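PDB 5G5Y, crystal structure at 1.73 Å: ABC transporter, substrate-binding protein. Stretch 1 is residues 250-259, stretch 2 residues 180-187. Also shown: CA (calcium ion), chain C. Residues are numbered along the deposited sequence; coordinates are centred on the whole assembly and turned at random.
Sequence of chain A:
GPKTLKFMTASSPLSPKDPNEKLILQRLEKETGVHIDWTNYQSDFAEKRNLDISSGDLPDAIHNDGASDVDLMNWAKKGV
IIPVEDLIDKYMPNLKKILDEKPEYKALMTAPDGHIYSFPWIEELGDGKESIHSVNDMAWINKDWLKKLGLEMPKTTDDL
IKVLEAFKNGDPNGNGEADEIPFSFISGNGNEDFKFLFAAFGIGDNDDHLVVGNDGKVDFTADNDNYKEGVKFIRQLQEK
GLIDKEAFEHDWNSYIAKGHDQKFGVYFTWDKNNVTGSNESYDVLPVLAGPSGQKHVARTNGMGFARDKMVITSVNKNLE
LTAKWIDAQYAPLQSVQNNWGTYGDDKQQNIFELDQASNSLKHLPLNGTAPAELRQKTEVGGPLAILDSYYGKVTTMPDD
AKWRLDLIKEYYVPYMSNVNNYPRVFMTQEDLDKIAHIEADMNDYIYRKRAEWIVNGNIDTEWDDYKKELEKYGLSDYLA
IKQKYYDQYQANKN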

ATOM      1  N   HIS A 250     -14.129 -18.394  -1.027  1.00 27.53           N
ATOM      2  CA  HIS A 250     -14.261 -17.685  -2.297  1.00 25.98           C
ATOM      3  C   HIS A 250     -13.070 -16.801  -2.664  1.00 27.00           C
ATOM      4  O   HIS A 250     -12.220 -16.477  -1.831  1.00 26.70           O
ATOM      5  CB  HIS A 250     -15.568 -16.914  -2.352  1.00 25.07           C
ATOM      6  CG  HIS A 250     -15.711 -15.856  -1.304  1.00 22.96           C
ATOM      7  ND1 HIS A 250     -16.918 -15.291  -1.029  1.00 20.89           N
ATOM      8  CD2 HIS A 250     -14.824 -15.274  -0.460  1.00 21.86           C
ATOM      9  CE1 HIS A 250     -16.792 -14.402  -0.062  1.00 20.73           C
ATOM     10  NE2 HIS A 250     -15.527 -14.373   0.301  1.00 20.82           N
ATOM     11  N   ASP A 251     -13.011 -16.444  -3.940  1.00 27.89           N
ATOM     12  CA  ASP A 251     -11.982 -15.582  -4.463  1.00 26.61           C
ATOM     13  C   ASP A 251     -12.586 -14.244  -4.851  1.00 23.21           C
ATOM     14  O   ASP A 251     -13.772 -14.043  -4.692  1.00 22.66           O
ATOM     15  CB  ASP A 251     -11.214 -16.269  -5.612  1.00 30.26           C
ATOM     16  CG  ASP A 251     -12.059 -16.519  -6.875  1.00 33.11           C
ATOM     17  OD1 ASP A 251     -13.229 -16.079  -6.998  1.00 32.13           O
ATOM     18  OD2 ASP A 251     -11.504 -17.206  -7.764  1.00 38.92           O
ATOM     19  N   TRP A 252     -11.731 -13.315  -5.280  1.00 23.80           N
ATOM     20  CA  TRP A 252     -12.124 -11.950  -5.618  1.00 24.28           C
ATOM     21  C   TRP A 252     -13.250 -11.938  -6.654  1.00 24.62           C
ATOM     22  O   TRP A 252     -14.215 -11.204  -6.526  1.00 23.49           O
ATOM     23  CB  TRP A 252     -10.912 -11.222  -6.164  1.00 25.98           C
ATOM     24  CG  TRP A 252     -11.187  -9.854  -6.754  1.00 26.73           C
ATOM     25  CD1 TRP A 252     -11.081  -9.496  -8.075  1.00 27.74           C
ATOM     26  CD2 TRP A 252     -11.532  -8.650  -6.037  1.00 26.54           C
ATOM     27  NE1 TRP A 252     -11.356  -8.157  -8.228  1.00 27.01           N
ATOM     28  CE2 TRP A 252     -11.635  -7.610  -6.995  1.00 27.14           C
ATOM     29  CE3 TRP A 252     -11.782  -8.355  -4.684  1.00 26.07           C
ATOM     30  CZ2 TRP A 252     -11.993  -6.297  -6.650  1.00 23.81           C
ATOM     31  CZ3 TRP A 252     -12.132  -7.048  -4.337  1.00 26.10           C
ATOM     32  CH2 TRP A 252     -12.224  -6.030  -5.324  1.00 25.39           C
ATOM     33  N   ASN A 253     -13.111 -12.770  -7.680  1.00 26.35           N
ATOM     34  CA  ASN A 253     -14.145 -12.858  -8.730  1.00 27.54           C
ATOM     35  C   ASN A 253     -15.516 -13.218  -8.187  1.00 25.57           C
ATOM     36  O   ASN A 253     -16.496 -12.577  -8.527  1.00 27.12           O
ATOM     37  CB  ASN A 253     -13.704 -13.819  -9.853  1.00 30.07           C
ATOM     38  CG  ASN A 253     -12.655 -13.194 -10.770  1.00 31.06           C
ATOM     39  OD1 ASN A 253     -12.645 -11.991 -10.989  1.00 32.80           O
ATOM     40  ND2 ASN A 253     -11.796 -14.014 -11.327  1.00 33.24           N
ATOM     41  N   SER A 254     -15.591 -14.197  -7.301  1.00 23.69           N
ATOM     42  CA  SER A 254     -16.880 -14.547  -6.702  1.00 25.07           C
ATOM     43  C   SER A 254     -17.460 -13.457  -5.776  1.00 24.12           C
ATOM     44  O   SER A 254     -18.661 -13.176  -5.777  1.00 24.85           O
ATOM     45  CB  SER A 254     -16.770 -15.861  -5.930  1.00 25.35           C
ATOM     46  OG  SER A 254     -17.933 -16.003  -5.121  1.00 30.51           O
ATOM     47  N   TYR A 255     -16.571 -12.853  -4.981  1.00 23.82           N
ATOM     48  CA  TYR A 255     -16.930 -11.792  -4.017  1.00 21.51           C
ATOM     49  C   TYR A 255     -17.548 -10.610  -4.728  1.00 21.61           C
ATOM     50  O   TYR A 255     -18.608 -10.123  -4.343  1.00 21.75           O
ATOM     51  CB  TYR A 255     -15.642 -11.342  -3.328  1.00 20.77           C
ATOM     52  CG  TYR A 255     -15.720 -10.444  -2.132  1.00 19.32           C
ATOM     53  CD1 TYR A 255     -16.224 -10.909  -0.920  1.00 18.73           C
ATOM     54  CD2 TYR A 255     -15.154  -9.166  -2.158  1.00 18.88           C
ATOM     55  CE1 TYR A 255     -16.219 -10.111   0.220  1.00 17.93           C
ATOM     56  CE2 TYR A 255     -15.143  -8.363  -1.024  1.00 18.16           C
ATOM     57  CZ  TYR A 255     -15.656  -8.848   0.170  1.00 17.50           C
ATOM     58  OH  TYR A 255     -15.665  -8.084   1.307  1.00 16.01           O
ATOM     59  N   ILE A 256     -16.891 -10.142  -5.775  1.00 22.51           N
ATOM     60  CA  ILE A 256     -17.449  -9.019  -6.542  1.00 25.47           C
ATOM     61  C   ILE A 256     -18.699  -9.375  -7.378  1.00 27.01           C
ATOM     62  O   ILE A 256     -19.508  -8.500  -7.655  1.00 28.95           O
ATOM     63  CB  ILE A 256     -16.389  -8.277  -7.372  1.00 26.03           C
ATOM     64  CG1 ILE A 256     -15.913  -9.087  -8.558  1.00 29.12           C
ATOM     65  CG2 ILE A 256     -15.205  -7.883  -6.482  1.00 27.44           C
ATOM     66  CD1 ILE A 256     -14.999  -8.306  -9.474  1.00 30.89           C
ATOM     67  N   ALA A 257     -18.878 -10.638  -7.760  1.00 28.31           N
ATOM     68  CA  ALA A 257     -20.148 -11.053  -8.409  1.00 29.81           C
ATOM     69  C   ALA A 257     -21.323 -10.885  -7.458  1.00 28.90           C
ATOM     70  O   ALA A 257     -22.367 -10.322  -7.816  1.00 26.91           O
ATOM     71  CB  ALA A 257     -20.063 -12.508  -8.894  1.00 31.47           C
ATOM     72  N   LYS A 258     -21.144 -11.351  -6.219  1.00 27.83           N
ATOM     73  CA  LYS A 258     -22.147 -11.160  -5.196  1.00 27.87           C
ATOM     74  C   LYS A 258     -22.298  -9.703  -4.802  1.00 26.61           C
ATOM     75  O   LYS A 258     -23.412  -9.242  -4.574  1.00 25.40           O
ATOM     76  CB  LYS A 258     -21.817 -11.984  -3.950  1.00 29.30           C
ATOM     77  CG  LYS A 258     -21.996 -13.463  -4.178  1.00 28.38           C
ATOM     78  CD  LYS A 258     -21.650 -14.255  -2.927  1.00 29.55           C
ATOM     79  CE  LYS A 258     -20.150 -14.413  -2.746  1.00 30.17           C
ATOM     80  NZ  LYS A 258     -19.935 -15.318  -1.590  1.00 30.24           N
ATOM     81  N   GLY A 259     -21.177  -8.978  -4.725  1.00 27.38           N
ATOM     82  CA  GLY A 259     -21.237  -7.528  -4.485  1.00 27.60           C
ATOM     83  C   GLY A 259     -21.980  -6.750  -5.568  1.00 27.32           C
ATOM     84  O   GLY A 259     -22.783  -5.870  -5.262  1.00 27.01           O
TER
HETATM   85 CA    CA C 601     -34.369 -11.091   0.305  1.00 35.12          CA
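Stretch 2 (180-187) EIPFSFIS

Stretch 2 lies along the first turns of a helix; it is mostly extended, with a local bend in backbone angles at Pro182 (phi/psi -61/-44°). Strand character is found at Ile181 to Phe183, and Phe185 and Ile186 are extended too, at phi/psi -169/166° and -108/112°. The helix of stretch 1 runs from Trp252 onward, preceded by Asp251 at the N-cap position, where OD1 of Asp251 accepts a hydrogen bond from N of Ser254 at 3.0 Å. Aspartate suits this place because its short carboxylate can fold back onto a free amide of the first turn. The two stretches run in opposite senses: the CA of Ile186, near the end of stretch 2, is 7.0 Å from the CA of His250, at the start of stretch 1, whereas the CA of Ile181 is 9.1 Å from the CA of Lys258, on the helix.

Ile186 covers the most surface, followed by Tyr255 and His250. The CA-to-CB bond of Ile186 points sideways, but the m,t rotamer carries the end of its side chain nearer to stretch 1. There CG1 sits over one face of the Tyr255 ring, 3.8 Å from its centroid and only 15° off the ring normal, a CH-pi contact; the closest pair is CG1 of Ile186 and CD1 of Tyr255, at 3.7 Å. Farther out, CD1 of Ile186 reaches the helix start, 3.8 Å from CA of Trp252 and 4.2 Å from CE3 at the edge of the indole. An unbranched delta end on a branched side chain serves well here, for it lets one residue pack against a flat aromatic face and still extend to the backbone at the head of the helix.

The CA-to-CB bond of Tyr255 points toward stretch 2, and its t rotamer lays the ring beside the extended chain. While Ile186 occupies one face, OG of Ser184 lies at the ring edge, 3.7 Å from CE1 of Tyr255. The phenol reaches farther, bringing OH of Tyr255 to 3.5 Å from CA of Phe185, with its own hydrogen bond made elsewhere in the structure. The serine side chain is small and polar, and its hydroxyl, hydrogen-bonded elsewhere in the structure, sits at the ring's edge, not over its face.

His250 supplies the polar tie. Its NE2 donates to the backbone O of Phe185 at 2.7 Å, with an N-H...O angle of 162°, so the bond is short and nearly straight. Phe185 takes part through its backbone, its CA-to-CB bond pointing away from stretch 1. On the other ring nitrogen, ND1 of His250 accepts from NZ of Lys258 at 3.1 Å. Imidazole suits this position because one nitrogen can donate while the other accepts, linking the backbone of stretch 2 to the helix's own lysine.

Lys258 then closes the far end of the contact. Its long methylene chain packs against Ile181, with CD of Lys258 3.7 Å from CD1 of Ile181, while the amine is spent on His250 and on a partner elsewhere in the structure.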

ATOM      1  N   GLU A 180     -30.159 -12.427   1.477  1.00 28.69           N
ATOM      2  CA  GLU A 180     -29.265 -11.427   2.081  1.00 28.26           C
ATOM      3  C   GLU A 180     -28.082 -12.150   2.779  1.00 27.58           C
ATOM      4  O   GLU A 180     -28.289 -13.110   3.547  1.00 23.73           O
ATOM      5  CB  GLU A 180     -30.031 -10.550   3.076  1.00 28.12           C
ATOM      6  CG  GLU A 180     -30.979  -9.511   2.472  1.00 30.15           C
ATOM      7  CD  GLU A 180     -32.383 -10.025   2.099  1.00 33.48           C
ATOM      8  OE1 GLU A 180     -32.676 -11.224   2.303  1.00 30.46           O
ATOM      9  OE2 GLU A 180     -33.217  -9.214   1.597  1.00 29.29           O
ATOM     10  N   ILE A 181     -26.865 -11.716   2.461  1.00 24.84           N
ATOM     11  CA  ILE A 181     -25.647 -12.208   3.100  1.00 23.42           C
ATOM     12  C   ILE A 181     -25.275 -11.090   4.066  1.00 22.73           C
ATOM     13  O   ILE A 181     -24.804 -10.051   3.626  1.00 23.59           O
ATOM     14  CB  ILE A 181     -24.523 -12.459   2.087  1.00 25.21           C
ATOM     15  CG1 ILE A 181     -24.983 -13.458   1.011  1.00 26.02           C
ATOM     16  CG2 ILE A 181     -23.269 -12.990   2.802  1.00 24.72           C
ATOM     17  CD1 ILE A 181     -24.011 -13.668  -0.124  1.00 26.90           C
ATOM     18  N   PRO A 182     -25.525 -11.270   5.367  1.00 20.16           N
ATOM     19  CA  PRO A 182     -25.320 -10.133   6.257  1.00 19.67           C
ATOM     20  C   PRO A 182     -23.901  -9.573   6.313  1.00 20.21           C
ATOM     21  O   PRO A 182     -23.735  -8.344   6.323  1.00 19.91           O
ATOM     22  CB  PRO A 182     -25.745 -10.682   7.616  1.00 19.70           C
ATOM     23  CG  PRO A 182     -26.762 -11.756   7.238  1.00 19.25           C
ATOM     24  CD  PRO A 182     -26.157 -12.409   6.073  1.00 20.06           C
ATOM     25  N   PHE A 183     -22.910 -10.467   6.383  1.00 19.54           N
ATOM     26  CA  PHE A 183     -21.492 -10.096   6.640  1.00 19.72           C
ATOM     27  C   PHE A 183     -20.580 -10.944   5.761  1.00 18.77           C
ATOM     28  O   PHE A 183     -20.670 -12.160   5.767  1.00 18.23           O
ATOM     29  CB  PHE A 183     -21.224 -10.360   8.125  1.00 19.64           C
ATOM     30  CG  PHE A 183     -19.934  -9.813   8.665  1.00 18.30           C
ATOM     31  CD1 PHE A 183     -19.866  -8.513   9.162  1.00 19.23           C
ATOM     32  CD2 PHE A 183     -18.817 -10.638   8.824  1.00 18.28           C
ATOM     33  CE1 PHE A 183     -18.704  -8.015   9.728  1.00 18.60           C
ATOM     34  CE2 PHE A 183     -17.646 -10.133   9.402  1.00 17.45           C
ATOM     35  CZ  PHE A 183     -17.598  -8.835   9.839  1.00 18.10           C
ATOM     36  N   SER A 184     -19.714 -10.299   4.970  1.00 17.63           N
ATOM     37  CA  SER A 184     -18.797 -11.019   4.101  1.00 18.17           C
ATOM     38  C   SER A 184     -17.433 -10.356   4.058  1.00 17.03           C
ATOM     39  O   SER A 184     -17.281  -9.195   4.418  1.00 17.12           O
ATOM     40  CB  SER A 184     -19.352 -11.128   2.680  1.00 19.12           C
ATOM     41  OG  SER A 184     -18.668 -12.158   2.003  1.00 19.55           O
ATOM     42  N   PHE A 185     -16.457 -11.140   3.640  1.00 17.89           N
ATOM     43  CA  PHE A 185     -15.072 -10.744   3.562  1.00 17.36           C
ATOM     44  C   PHE A 185     -14.355 -11.800   2.795  1.00 17.04           C
ATOM     45  O   PHE A 185     -14.916 -12.893   2.522  1.00 16.90           O
ATOM     46  CB  PHE A 185     -14.485 -10.609   4.977  1.00 17.16           C
ATOM     47  CG  PHE A 185     -14.730 -11.824   5.853  1.00 16.62           C
ATOM     48  CD1 PHE A 185     -13.874 -12.929   5.808  1.00 16.55           C
ATOM     49  CD2 PHE A 185     -15.813 -11.856   6.699  1.00 16.09           C
ATOM     50  CE1 PHE A 185     -14.113 -14.058   6.630  1.00 16.51           C
ATOM     51  CE2 PHE A 185     -16.047 -12.972   7.529  1.00 17.83           C
ATOM     52  CZ  PHE A 185     -15.196 -14.068   7.489  1.00 16.11           C
ATOM     53  N   ILE A 186     -13.142 -11.466   2.380  1.00 16.41           N
ATOM     54  CA  ILE A 186     -12.170 -12.440   1.885  1.00 17.07           C
ATOM     55  C   ILE A 186     -11.110 -12.546   2.966  1.00 17.60           C
ATOM     56  O   ILE A 186     -10.333 -11.623   3.191  1.00 17.03           O
ATOM     57  CB  ILE A 186     -11.545 -12.073   0.526  1.00 17.54           C
ATOM     58  CG1 ILE A 186     -12.640 -11.824  -0.534  1.00 18.13           C
ATOM     59  CG2 ILE A 186     -10.600 -13.172   0.042  1.00 18.32           C
ATOM     60  CD1 ILE A 186     -12.105 -11.412  -1.870  1.00 18.14           C
ATOM     61  N   SER A 187     -11.058 -13.697   3.598  1.00 18.70           N
ATOM     62  CA  SER A 187     -10.165 -13.906   4.750  1.00 19.51           C
ATOM     63  C   SER A 187      -8.665 -13.926   4.448  1.00 20.08           C
ATOM     64  O   SER A 187      -8.181 -14.541   3.490  1.00 21.10           O
ATOM     65  CB  SER A 187     -10.551 -15.193   5.485  1.00 19.49           C
ATOM     66  OG  SER A 187      -9.745 -15.368   6.668  1.00 18.21           O
TER